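Local coordinates for fatty acid-binding protein homolog 8 (Caenorhabditis elegans, PDB 6C1Z) that binds unsaturated fatty acids, oleic acid among them, and carries them from lysosomes into the nucleus to switch on longevity genes, at residues V88-N92 against G93-S97; A78-E81 against R82-T86. All blocks are in the same frame, centred on the assembly; numbering follows the deposited sequence.

Contact 1: V88-N92 against G93-S97; sequences VTFEN and GKFIS
Phe-90 and Phe-95 meet in a T-shaped pair on one side of a tight β-hairpin of the fatty acid-binding protein β-barrel, strand 83-91 turning into strand 94-101. The edge of Phe-90 is directed at the face of Phe-95: its CD1 sits over the centre of that ring, 3.8 Å from Phe-95 CD1, with the two planes at 69°. Setting CG anti to the backbone N (chi1 -169°) swings the Phe-90 ring across the partner strand, where one face lies over Lys-94 N and CZ comes within 3.4 Å of Gly-93 C. Phe-95 is also met at its edge by Val-88 CG1, and Phe-8, Trp-53 and Phe-55 add further edge-to-face partners, so an aromatic residue suits this buried spot.

On the other side, Ile-96 CD1 packs 3.7 Å from Glu-91 CD, a greasy methyl lying against the carboxylate. Thr-89 OG1 donates to Glu-91 OE2 at 2.7 Å, which helps to keep that carboxylate in place.

Between these two faces, Thr-89 pairs with Ile-96 and Glu-91 with Lys-94 through two backbone hydrogen bonds each. A type I' turn closes the hairpin; its middle residues both have positive phi, which asparagine and glycine accept readily, and Asn-92 with Gly-93 is the classic pair. The tightness of the turn tells in its last bond: Lys-94 N reaches Glu-91 O at 3.0 Å, but from 58° above the carbonyl plane.

Contact 2: A78-E81 against R82-T86; sequences APDE and RSYNT
The ring of Tyr-84 and the carboxylate of Asp-80 approach from opposite directions and lie nearly coplanar, their planes 22° apart. Asp-80 OD1 stands in the plane of the ring at its edge, 3.5 Å from Tyr-84 CE1, while the short methyl of Ala-78 packs obliquely against CD1 and CE1 of the same ring, CB to CE1 3.7 Å. At the phenol end, Tyr-84 OH donates a short 2.6 Å hydrogen bond to Asp-80 OD2, using the syn lone pair of that oxygen.

The second oxygen works on the backbone. Arg-82 N donates a hydrogen bond to Asp-80 OD1 at 3.0 Å, coming from 45° above the carboxylate plane. With chi1 at 66°, CG of Asp-80 stands between its own backbone N and carbonyl carbon, which turns the carboxylate over the chain that follows.

This is the hairpin connection from strand 74-77 to strand 83-91, a type I turn from Ala-78 to Glu-81 with a G1 bulge. Pro-79 suits the second position of the turn, since its ring already holds phi in the range needed there. Glu-81 takes the left-handed conformation at the bulge. Its N returns to Ala-78 O within the turn, and Ala-78 N donates to Arg-82 O (3.0 Å) across the bulge. Farther along, the backbone of Tyr-84 pairs with Glu-76.

An aspartate gripped by a hydroxyl and an amide is probably stabilised as the anion. The guanidinium makes no contact with the carboxylate, NE of Arg-82 lying 4.9 Å from Asp-80 OD2, though its positive charge would probably favour the same state.

Strand 83-91 carries both contacts: contact 2 leads into its start, and contact 1 closes the hairpin at its far end, with centres about 19 Å apart. They nevertheless touch midway, where Thr-86 CG2 packs 3.2 Å from Ser-97 OG between neighbouring strands. Strand 94-101 joins them further, since Ala-78 and Tyr-84 of contact 2 both touch its Gln-99. The two turns thus sit at opposite ends of one strand of a barrel whose interior, in this family, holds the fatty acid; each is centred about 12 Å from the centre of the chain. The structure is of the apo protein, so no lipid is present to fix its distance from either.

Contact 1: V88-N92 against G93-S97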
loop_
_atom_site.group_PDB
_atom_site.type_symbol
_atom_site.label_atom_id
_atom_site.label_comp_id
_atom_site.label_asym_id
_atom_site.label_seq_id
_atom_site.Cartn_x
_atom_site.Cartn_y
_atom_site.Cartn_z
ATOM N N VAL A 88 8.809 -3.933 -5.758
ATOM C CA VAL A 88 7.519 -4.627 -5.839
ATOM C C VAL A 88 7.684 -5.845 -6.726
ATOM O O VAL A 88 8.232 -5.745 -7.825
ATOM C CB VAL A 88 6.404 -3.720 -6.385
ATOM C CG1 VAL A 88 5.036 -4.411 -6.212
ATOM C CG2 VAL A 88 6.408 -2.343 -5.692
ATOM N N THR A 89 7.236 -6.997 -6.239
ATOM C CA THR A 89 7.212 -8.227 -7.010
ATOM C C THR A 89 5.780 -8.759 -7.057
ATOM O O THR A 89 4.892 -8.288 -6.352
ATOM C CB THR A 89 8.153 -9.247 -6.379
ATOM O OG1 THR A 89 7.801 -9.362 -4.998
ATOM C CG2 THR A 89 9.621 -8.814 -6.522
ATOM N N PHE A 90 5.563 -9.685 -7.978
ATOM C CA PHE A 90 4.285 -10.379 -8.092
ATOM C C PHE A 90 4.583 -11.857 -7.924
ATOM O O PHE A 90 5.246 -12.463 -8.774
ATOM C CB PHE A 90 3.572 -10.095 -9.409
ATOM C CG PHE A 90 2.147 -10.594 -9.430
ATOM C CD1 PHE A 90 1.170 -9.880 -8.788
ATOM C CD2 PHE A 90 1.802 -11.786 -10.050
ATOM C CE1 PHE A 90 -0.127 -10.351 -8.775
ATOM C CE2 PHE A 90 0.496 -12.225 -10.048
ATOM C CZ PHE A 90 -0.448 -11.526 -9.423
ATOM N N GLU A 91 4.130 -12.418 -6.802
ATOM C CA GLU A 91 4.521 -13.742 -6.345
ATOM C C GLU A 91 3.272 -14.478 -5.901
ATOM O O GLU A 91 2.552 -13.992 -5.023
ATOM C CB GLU A 91 5.452 -13.618 -5.129
ATOM C CG GLU A 91 6.754 -12.858 -5.366
ATOM C CD GLU A 91 7.651 -12.808 -4.130
ATOM O OE1 GLU A 91 7.611 -13.761 -3.316
ATOM O OE2 GLU A 91 8.398 -11.812 -3.975
ATOM N N ASN A 92 3.032 -15.663 -6.464
ATOM C CA ASN A 92 1.925 -16.487 -6.014
ATOM C C ASN A 92 0.616 -15.699 -5.961
ATOM O O ASN A 92 -0.174 -15.820 -5.024
ATOM C CB ASN A 92 2.250 -17.143 -4.672
ATOM C CG ASN A 92 3.456 -18.050 -4.758
ATOM O OD1 ASN A 92 3.530 -18.903 -5.643
ATOM N ND2 ASN A 92 4.421 -17.860 -3.857
ATOM N N GLY A 93 0.384 -14.891 -6.997
ATOM C CA GLY A 93 -0.878 -14.195 -7.133
ATOM C C GLY A 93 -0.986 -12.891 -6.374
ATOM O O GLY A 93 -2.086 -12.324 -6.329
ATOM N N LYS A 94 0.079 -12.444 -5.721
ATOM C CA LYS A 94 0.021 -11.293 -4.832
ATOM C C LYS A 94 1.079 -10.276 -5.213
ATOM O O LYS A 94 2.182 -10.634 -5.615
ATOM C CB LYS A 94 0.282 -11.691 -3.377
ATOM C CG LYS A 94 -0.508 -12.887 -2.901
ATOM C CD LYS A 94 -0.375 -13.049 -1.397
ATOM C CE LYS A 94 -1.329 -14.118 -0.861
ATOM N NZ LYS A 94 -1.054 -15.454 -1.455
ATOM N N PHE A 95 0.732 -8.987 -5.101
ATOM C CA PHE A 95 1.735 -7.925 -5.164
ATOM C C PHE A 95 2.390 -7.756 -3.797
ATOM O O PHE A 95 1.698 -7.612 -2.789
ATOM C CB PHE A 95 1.134 -6.576 -5.568
ATOM C CG PHE A 95 0.761 -6.451 -7.015
ATOM C CD1 PHE A 95 -0.510 -6.782 -7.444
ATOM C CD2 PHE A 95 1.661 -5.926 -7.933
ATOM C CE1 PHE A 95 -0.869 -6.640 -8.760
ATOM C CE2 PHE A 95 1.316 -5.768 -9.251
ATOM C CZ PHE A 95 0.037 -6.118 -9.680
ATOM N N ILE A 96 3.712 -7.824 -3.753
ATOM C CA ILE A 96 4.468 -7.689 -2.514
ATOM C C ILE A 96 5.439 -6.539 -2.701
ATOM O O ILE A 96 6.273 -6.569 -3.618
ATOM C CB ILE A 96 5.236 -8.964 -2.177
ATOM C CG1 ILE A 96 4.276 -10.149 -2.125
ATOM C CG2 ILE A 96 5.971 -8.779 -0.864
ATOM C CD1 ILE A 96 4.969 -11.481 -1.914
ATOM N N SER A 97 5.319 -5.515 -1.859
ATOM C CA SER A 97 6.242 -4.383 -1.868
ATOM C C SER A 97 7.115 -4.382 -0.615
ATOM O O SER A 97 6.611 -4.375 0.516
ATOM C CB SER A 97 5.468 -3.081 -1.966
ATOM O OG SER A 97 6.415 -2.014 -1.956
#

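Contact 2: A78-E81 against R82-T86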
loop_
_atom_site.group_PDB
_atom_site.type_symbol
_atom_site.label_atom_id
_atom_site.label_comp_id
_atom_site.label_asym_id
_atom_site.label_seq_id
_atom_site.Cartn_x
_atom_site.Cartn_y
_atom_site.Cartn_z
ATOM N N ALA A 78 7.310 8.179 -0.059
ATOM C CA ALA A 78 6.082 7.655 0.505
ATOM C C ALA A 78 5.229 8.800 1.018
ATOM O O ALA A 78 5.688 9.940 1.145
ATOM C CB ALA A 78 6.404 6.675 1.625
ATOM N N PRO A 79 3.959 8.537 1.316
ATOM C CA PRO A 79 3.104 9.606 1.840
ATOM C C PRO A 79 3.607 10.228 3.129
ATOM O O PRO A 79 3.264 11.380 3.402
ATOM C CB PRO A 79 1.737 8.929 2.009
ATOM C CG PRO A 79 1.977 7.471 1.835
ATOM C CD PRO A 79 3.177 7.344 0.961
ATOM N N ASP A 80 4.430 9.519 3.923
ATOM C CA ASP A 80 5.017 10.116 5.124
ATOM C C ASP A 80 6.152 11.096 4.801
ATOM O O ASP A 80 6.818 11.605 5.714
ATOM C CB ASP A 80 5.478 9.043 6.123
ATOM C CG ASP A 80 6.640 8.198 5.609
ATOM O OD1 ASP A 80 7.175 8.477 4.512
ATOM O OD2 ASP A 80 7.025 7.239 6.316
ATOM N N GLU A 81 6.362 11.372 3.512
ATOM C CA GLU A 81 7.340 12.332 3.007
ATOM C C GLU A 81 8.779 11.878 3.208
ATOM O O GLU A 81 9.711 12.641 2.915
ATOM C CB GLU A 81 7.121 13.749 3.561
ATOM C CG GLU A 81 5.802 14.371 3.122
ATOM C CD GLU A 81 5.488 15.672 3.844
ATOM O OE1 GLU A 81 6.290 16.090 4.708
ATOM O OE2 GLU A 81 4.433 16.273 3.549
ATOM N N ARG A 82 8.990 10.654 3.684
ATOM C CA ARG A 82 10.311 10.060 3.751
ATOM C C ARG A 82 10.563 9.266 2.478
ATOM O O ARG A 82 9.636 8.791 1.816
ATOM C CB ARG A 82 10.436 9.144 4.973
ATOM C CG ARG A 82 10.322 9.896 6.282
ATOM C CD ARG A 82 10.285 8.982 7.493
ATOM N NE ARG A 82 10.407 9.781 8.704
ATOM C CZ ARG A 82 10.338 9.312 9.946
ATOM N NH1 ARG A 82 10.126 8.025 10.171
ATOM N NH2 ARG A 82 10.468 10.149 10.970
ATOM N N SER A 83 11.838 9.114 2.149
ATOM C CA SER A 83 12.259 8.372 0.977
ATOM C C SER A 83 12.683 6.967 1.372
ATOM O O SER A 83 13.302 6.758 2.418
ATOM C CB SER A 83 13.417 9.070 0.275
ATOM O OG SER A 83 14.462 9.332 1.191
ATOM N N TYR A 84 12.343 6.011 0.519
ATOM C CA TYR A 84 12.608 4.603 0.764
ATOM C C TYR A 84 13.148 3.983 -0.514
ATOM O O TYR A 84 12.914 4.494 -1.618
ATOM C CB TYR A 84 11.332 3.849 1.200
ATOM C CG TYR A 84 10.738 4.353 2.488
ATOM C CD1 TYR A 84 9.857 5.420 2.507
ATOM C CD2 TYR A 84 11.069 3.771 3.695
ATOM C CE1 TYR A 84 9.318 5.876 3.685
ATOM C CE2 TYR A 84 10.536 4.219 4.877
ATOM C CZ TYR A 84 9.659 5.265 4.870
ATOM O OH TYR A 84 9.135 5.733 6.057
ATOM N N ASN A 85 13.816 2.841 -0.375
ATOM C CA ASN A 85 14.192 2.020 -1.520
ATOM C C ASN A 85 13.141 0.918 -1.590
ATOM O O ASN A 85 13.077 0.054 -0.709
ATOM C CB ASN A 85 15.589 1.424 -1.363
ATOM C CG ASN A 85 16.686 2.419 -1.665
ATOM O OD1 ASN A 85 16.677 3.062 -2.705
ATOM N ND2 ASN A 85 17.633 2.544 -0.755
ATOM N N THR A 86 12.286 0.965 -2.609
ATOM C CA THR A 86 11.129 0.084 -2.706
ATOM C C THR A 86 11.284 -0.884 -3.872
ATOM O O THR A 86 11.810 -0.537 -4.927
ATOM C CB THR A 86 9.858 0.928 -2.840
ATOM O OG1 THR A 86 9.685 1.680 -1.624
ATOM C CG2 THR A 86 8.650 0.043 -3.076
#